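Hypothetical sugar binding protein (Bacteroides thetaiotaomicron, PDB 3SEE) is of unknown function but probably binds a sugar through a galactose-binding-domain-like beta sandwich. Local coordinates at residues A[82-87]-A[196-201]; A[40-45]-A[76-81]. All coordinates share one frame; numbering follows the deposited sequence.

Contact 1: residues A[82-87]-A[196-201]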
loop_
_atom_site.group_PDB
_atom_site.type_symbol
_atom_site.label_atom_id
_atom_site.label_comp_id
_atom_site.label_asym_id
_atom_site.label_seq_id
_atom_site.Cartn_x
_atom_site.Cartn_y
_atom_site.Cartn_z
ATOM N N GLY A 82 -6.697 1.548 1.482
ATOM C CA GLY A 82 -6.094 0.995 2.675
ATOM C C GLY A 82 -6.926 -0.047 3.398
ATOM O O GLY A 82 -8.158 -0.063 3.292
ATOM N N GLN A 83 -6.267 -0.926 4.157
ATOM C CA GLN A 83 -6.971 -1.781 5.112
ATOM C C GLN A 83 -6.118 -1.962 6.345
ATOM O O GLN A 83 -4.976 -2.421 6.252
ATOM C CB GLN A 83 -7.363 -3.129 4.506
ATOM C CG GLN A 83 -8.161 -3.972 5.505
ATOM C CD GLN A 83 -8.924 -5.155 4.944
ATOM O OE1 GLN A 83 -8.939 -6.191 5.594
ATOM N NE2 GLN A 83 -9.586 -5.018 3.785
ATOM N N ARG A 84 -6.681 -1.572 7.481
ATOM C CA ARG A 84 -6.031 -1.680 8.777
ATOM C C ARG A 84 -6.188 -3.087 9.339
ATOM O O ARG A 84 -7.285 -3.673 9.233
ATOM C CB ARG A 84 -6.622 -0.625 9.712
ATOM C CG ARG A 84 -6.029 -0.500 11.084
ATOM C CD ARG A 84 -6.764 0.575 11.836
ATOM N NE ARG A 84 -6.222 0.802 13.167
ATOM C CZ ARG A 84 -6.612 1.801 13.940
ATOM N NH1 ARG A 84 -7.588 2.619 13.567
ATOM N NH2 ARG A 84 -6.014 2.010 15.099
ATOM N N ILE A 85 -5.100 -3.599 9.896
ATOM C CA ILE A 85 -5.055 -4.953 10.415
ATOM C C ILE A 85 -4.645 -4.920 11.889
ATOM O O ILE A 85 -3.574 -4.457 12.230
ATOM C CB ILE A 85 -4.060 -5.816 9.621
ATOM C CG1 ILE A 85 -4.430 -5.817 8.123
ATOM C CG2 ILE A 85 -4.025 -7.255 10.198
ATOM C CD1 ILE A 85 -3.480 -6.609 7.254
ATOM N N THR A 86 -5.527 -5.422 12.739
ATOM C CA THR A 86 -5.314 -5.466 14.188
ATOM C C THR A 86 -5.388 -6.882 14.733
ATOM O O THR A 86 -5.473 -7.067 15.928
ATOM C CB THR A 86 -6.292 -4.533 14.935
ATOM O OG1 THR A 86 -7.641 -4.887 14.567
ATOM C CG2 THR A 86 -6.021 -3.084 14.584
ATOM N N ASP A 87 -5.315 -7.882 13.871
ATOM C CA ASP A 87 -5.376 -9.259 14.358
ATOM C C ASP A 87 -4.103 -9.714 15.073
ATOM O O ASP A 87 -4.151 -10.695 15.850
ATOM C CB ASP A 87 -5.821 -10.184 13.255
ATOM C CG ASP A 87 -7.318 -9.982 12.895
ATOM O OD1 ASP A 87 -8.245 -9.828 13.778
ATOM O OD2 ASP A 87 -7.568 -9.973 11.683
ATOM N N LEU A 196 3.239 -4.602 14.673
ATOM C CA LEU A 196 2.693 -5.936 14.529
ATOM C C LEU A 196 1.230 -5.993 14.958
ATOM O O LEU A 196 0.451 -6.800 14.442
ATOM C CB LEU A 196 3.504 -6.938 15.351
ATOM C CG LEU A 196 4.948 -7.186 14.892
ATOM C CD1 LEU A 196 5.696 -7.950 15.983
ATOM C CD2 LEU A 196 5.024 -7.931 13.556
ATOM N N LYS A 197 0.844 -5.164 15.930
ATOM C CA LYS A 197 -0.512 -5.166 16.469
ATOM C C LYS A 197 -1.463 -4.223 15.758
ATOM O O LYS A 197 -2.686 -4.356 15.905
ATOM C CB LYS A 197 -0.518 -4.819 17.949
ATOM C CG LYS A 197 0.322 -5.737 18.774
ATOM C CD LYS A 197 0.244 -5.366 20.272
ATOM C CE LYS A 197 1.279 -6.070 21.158
ATOM N NZ LYS A 197 2.570 -5.312 21.457
ATOM N N ASP A 198 -0.947 -3.254 14.998
ATOM C CA ASP A 198 -1.803 -2.244 14.378
ATOM C C ASP A 198 -1.052 -1.588 13.230
ATOM O O ASP A 198 -0.183 -0.726 13.433
ATOM C CB ASP A 198 -2.236 -1.211 15.426
ATOM C CG ASP A 198 -3.291 -0.281 14.931
ATOM O OD1 ASP A 198 -3.716 -0.377 13.754
ATOM O OD2 ASP A 198 -3.723 0.578 15.742
ATOM N N CYS A 199 -1.365 -2.047 12.026
ATOM C CA CYS A 199 -0.736 -1.529 10.822
ATOM C C CYS A 199 -1.803 -1.457 9.736
ATOM O O CYS A 199 -2.940 -1.883 9.955
ATOM C CB CYS A 199 0.432 -2.430 10.389
ATOM S SG CYS A 199 -0.050 -4.105 9.889
ATOM N N TYR A 200 -1.430 -0.932 8.566
ATOM C CA TYR A 200 -2.320 -0.985 7.430
ATOM C C TYR A 200 -1.559 -1.253 6.159
ATOM O O TYR A 200 -0.419 -0.779 5.983
ATOM C CB TYR A 200 -3.164 0.293 7.293
ATOM C CG TYR A 200 -2.404 1.583 7.223
ATOM C CD1 TYR A 200 -1.999 2.217 8.386
ATOM C CD2 TYR A 200 -2.103 2.178 6.011
ATOM C CE1 TYR A 200 -1.319 3.426 8.313
ATOM C CE2 TYR A 200 -1.428 3.375 5.952
ATOM C CZ TYR A 200 -1.000 3.990 7.120
ATOM O OH TYR A 200 -0.346 5.194 7.134
ATOM N N VAL A 201 -2.203 -2.016 5.290
ATOM C CA VAL A 201 -1.774 -2.140 3.901
ATOM C C VAL A 201 -2.282 -0.940 3.105
ATOM O O VAL A 201 -3.445 -0.568 3.230
ATOM C CB VAL A 201 -2.328 -3.442 3.304
ATOM C CG1 VAL A 201 -2.037 -3.532 1.798
ATOM C CG2 VAL A 201 -1.796 -4.661 4.057
HETATM O O HOH W 1 -2.126 -6.654 13.388
HETATM O O HOH W 2 -3.431 -6.870 17.831
#
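Arg-84, on strand 79-85, reaches Asp-198, the residue just before strand 199-204; the two strands are antiparallel neighbours in one sheet of the galactose-binding-domain-like beta sandwich. With CG anti to the backbone N (chi1 -176°) and the chain extended as far as NE, the arginine leaves the sheet on the face of Tyr-200 and presents the NE and NH2 side of its guanidinium. NE meets Asp-198 OD1 at 2.8 Å, while NH2 meets OD2, also at 2.8 Å, on that oxygen's syn lone pair. The two planes lie only 9° apart, so the salt bridge is bidentate and nearly flat. Arginine suits this place because NH1 remains to bind the carbonyl oxygens of Ser-29 and Ala-31, and Thr-116 OG1 bonds Asp-198 OD1 as well; the bonds to Asp-198 would help keep it ionised.

Tyr-200 lies on the same face as Arg-84, its CB 3.8 Å from Arg-84 CA at the non-hydrogen-bonded pair, and its ring packs on Tyr-112 and Lys-114 of strand 108-115. The opposite face carries Ile-85, Cys-199 and Val-201. There Ile-85 CD1 touches Val-201 CG2 at 4.1 Å and Ile-85 CB lies 4.4 Å from Cys-199 SG, a small thiol that also packs on Phe-131; branched aliphatic residues fit a buried strand well. Backbone bonds join Gln-83 to Val-201 and Ile-85 to Cys-199 in both directions. Where the pairing ends, a water donates to Ile-85 O at 2.9 Å and to Leu-196 O at 2.8 Å.

Contact 2: residues A[40-45]-A[76-81]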
loop_
_atom_site.group_PDB
_atom_site.type_symbol
_atom_site.label_atom_id
_atom_site.label_comp_id
_atom_site.label_asym_id
_atom_site.label_seq_id
_atom_site.Cartn_x
_atom_site.Cartn_y
_atom_site.Cartn_z
ATOM N N ASN A 40 -8.006 9.939 0.507
ATOM C CA ASN A 40 -7.822 10.905 -0.559
ATOM C C ASN A 40 -7.758 12.275 0.069
ATOM O O ASN A 40 -8.767 12.988 0.195
ATOM C CB ASN A 40 -8.936 10.816 -1.606
ATOM C CG ASN A 40 -8.712 11.723 -2.773
ATOM O OD1 ASN A 40 -7.751 12.504 -2.803
ATOM N ND2 ASN A 40 -9.625 11.645 -3.743
ATOM N N ASN A 41 -6.554 12.636 0.494
ATOM C CA ASN A 41 -6.235 13.948 1.009
ATOM C C ASN A 41 -5.525 14.802 -0.023
ATOM O O ASN A 41 -5.063 15.883 0.302
ATOM C CB ASN A 41 -5.446 13.885 2.332
ATOM C CG ASN A 41 -6.255 13.351 3.482
ATOM O OD1 ASN A 41 -7.492 13.365 3.477
ATOM N ND2 ASN A 41 -5.539 12.891 4.520
ATOM N N GLU A 42 -5.442 14.348 -1.267
ATOM C CA GLU A 42 -5.026 15.229 -2.345
ATOM C C GLU A 42 -6.084 16.316 -2.516
ATOM O O GLU A 42 -7.251 16.127 -2.162
ATOM C CB GLU A 42 -4.827 14.452 -3.652
ATOM C CG GLU A 42 -3.637 13.496 -3.644
ATOM C CD GLU A 42 -2.313 14.183 -3.842
ATOM O OE1 GLU A 42 -2.268 15.208 -4.542
ATOM O OE2 GLU A 42 -1.293 13.633 -3.402
ATOM N N ALA A 43 -5.686 17.434 -3.091
ATOM C CA ALA A 43 -6.583 18.534 -3.371
ATOM C C ALA A 43 -7.799 18.045 -4.143
ATOM O O ALA A 43 -7.699 17.145 -5.005
ATOM C CB ALA A 43 -5.855 19.593 -4.175
ATOM N N ASP A 44 -8.935 18.681 -3.884
ATOM C CA ASP A 44 -10.150 18.420 -4.630
ATOM C C ASP A 44 -9.848 18.433 -6.118
ATOM O O ASP A 44 -9.269 19.378 -6.635
ATOM C CB ASP A 44 -11.195 19.478 -4.273
ATOM C CG ASP A 44 -12.458 19.319 -5.069
ATOM O OD1 ASP A 44 -12.521 19.900 -6.187
ATOM O OD2 ASP A 44 -13.373 18.609 -4.590
ATOM N N GLY A 45 -10.280 17.375 -6.803
ATOM C CA GLY A 45 -10.153 17.248 -8.241
ATOM C C GLY A 45 -8.940 16.506 -8.742
ATOM O O GLY A 45 -8.871 16.179 -9.928
ATOM N N TRP A 76 2.449 9.594 -1.490
ATOM C CA TRP A 76 2.310 8.288 -0.864
ATOM C C TRP A 76 1.447 8.296 0.370
ATOM O O TRP A 76 0.841 7.274 0.705
ATOM C CB TRP A 76 3.698 7.700 -0.542
ATOM C CG TRP A 76 4.473 8.401 0.519
ATOM C CD1 TRP A 76 5.388 9.386 0.347
ATOM C CD2 TRP A 76 4.421 8.163 1.938
ATOM N NE1 TRP A 76 5.921 9.760 1.552
ATOM C CE2 TRP A 76 5.357 9.012 2.542
ATOM C CE3 TRP A 76 3.722 7.265 2.748
ATOM C CZ2 TRP A 76 5.551 9.055 3.917
ATOM C CZ3 TRP A 76 3.915 7.295 4.111
ATOM C CH2 TRP A 76 4.822 8.188 4.686
ATOM N N TYR A 77 1.407 9.429 1.080
ATOM C CA TYR A 77 0.678 9.514 2.345
ATOM C C TYR A 77 -0.688 10.186 2.205
ATOM O O TYR A 77 -1.384 10.365 3.202
ATOM C CB TYR A 77 1.529 10.195 3.437
ATOM C CG TYR A 77 1.939 11.610 3.129
ATOM C CD1 TYR A 77 1.159 12.701 3.496
ATOM C CD2 TYR A 77 3.126 11.871 2.490
ATOM C CE1 TYR A 77 1.558 14.010 3.210
ATOM C CE2 TYR A 77 3.531 13.171 2.198
ATOM C CZ TYR A 77 2.747 14.235 2.561
ATOM O OH TYR A 77 3.151 15.544 2.275
ATOM N N LYS A 78 -1.066 10.572 0.988
ATOM C CA LYS A 78 -2.334 11.274 0.769
ATOM C C LYS A 78 -3.415 10.460 0.074
ATOM O O LYS A 78 -4.577 10.638 0.392
ATOM C CB LYS A 78 -2.138 12.570 -0.007
ATOM C CG LYS A 78 -1.268 13.593 0.703
ATOM C CD LYS A 78 -1.249 14.903 -0.075
ATOM C CE LYS A 78 -0.236 15.843 0.500
ATOM N NZ LYS A 78 -0.231 17.124 -0.299
ATOM N N ALA A 79 -3.063 9.629 -0.914
ATOM C CA ALA A 79 -4.089 8.984 -1.754
ATOM C C ALA A 79 -3.769 7.499 -1.922
ATOM O O ALA A 79 -2.786 7.129 -2.586
ATOM C CB ALA A 79 -4.176 9.671 -3.108
ATOM N N PHE A 80 -4.619 6.647 -1.364
ATOM C CA PHE A 80 -4.421 5.219 -1.447
ATOM C C PHE A 80 -5.669 4.479 -0.984
ATOM O O PHE A 80 -6.522 5.049 -0.303
ATOM C CB PHE A 80 -3.172 4.745 -0.660
ATOM C CG PHE A 80 -3.144 5.142 0.777
ATOM C CD1 PHE A 80 -2.548 6.326 1.183
ATOM C CD2 PHE A 80 -3.608 4.280 1.751
ATOM C CE1 PHE A 80 -2.471 6.654 2.537
ATOM C CE2 PHE A 80 -3.527 4.620 3.096
ATOM C CZ PHE A 80 -2.952 5.790 3.482
ATOM N N LEU A 81 -5.747 3.202 -1.371
ATOM C CA LEU A 81 -6.685 2.245 -0.839
ATOM C C LEU A 81 -6.034 1.545 0.340
ATOM O O LEU A 81 -4.927 1.044 0.196
ATOM C CB LEU A 81 -7.009 1.258 -1.950
ATOM C CG LEU A 81 -7.863 0.055 -1.561
ATOM C CD1 LEU A 81 -9.292 0.483 -1.192
ATOM C CD2 LEU A 81 -7.846 -1.010 -2.660
HETATM O O HOH W 3 -2.658 12.689 4.335
HETATM O O HOH W 4 -3.534 18.095 -0.040
HETATM O O HOH W 5 0.544 15.809 -3.265
#
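Glu-42 bends at chi2 (-78°) and Lys-78 stays extended beyond CG, and the two side chains cross at about a right angle. Glu-42 CG comes to 3.9 Å from CB, the methyl of Ala-79, and Glu-42 OE2 to 3.6 Å from Lys-78 CD, so the glutamate lies against the aliphatic part of the lysine. The charged ends stay apart, Glu-42 OE2 and Lys-78 NZ being 4.8 Å from each other. Water links them instead, donating to OE2 and accepting a weak bond from NZ. OE2 also takes the backbone N-H of Ser-75, a role for which a flexible acidic chain is well suited.

Asn-41 N bonds Lys-78 O at 2.8 Å, almost straight at 176°. A second water joins Asn-41 ND2 to Tyr-77 O, and ND2 also reaches Thr-26 O; the two hydrogens of an asparagine amide suit it to bridge two backbone carbonyls, one directly and one through water. Asn-40 and Ala-79, with its small methyl, form a non-hydrogen-bonded antiparallel pair. Asn-40 ND2 bonds the carbonyl oxygen of Thr-47, a residue of the sodium site. The antiparallel pairing thus finishes at one end of a beta-sandwich sheet, where strand 36-40 gives way to a loop and strand 79-85 begins, beside a bound sodium ion.

Strand 79-85 takes part in both contacts: its start pairs with the end of strand 36-40 in contact 2, and its far end pairs with strand 199-204 in contact 1. The strand therefore sits between two antiparallel neighbours of one sheet, and the centres of the two contacts are about 19 Å apart. Contact 1 is largely buried and rests on a regular backbone ladder, apolar packing and a direct salt bridge. Contact 2 lies at the surface, where a single backbone bond crosses and the opposite charges are linked through water, weakly on the lysine side. Aromatic packing joins them, Tyr-200 CE2 lying 3.8 Å from Phe-80 CE2 on the face of Arg-84, not that of Ile-85 and Cys-199.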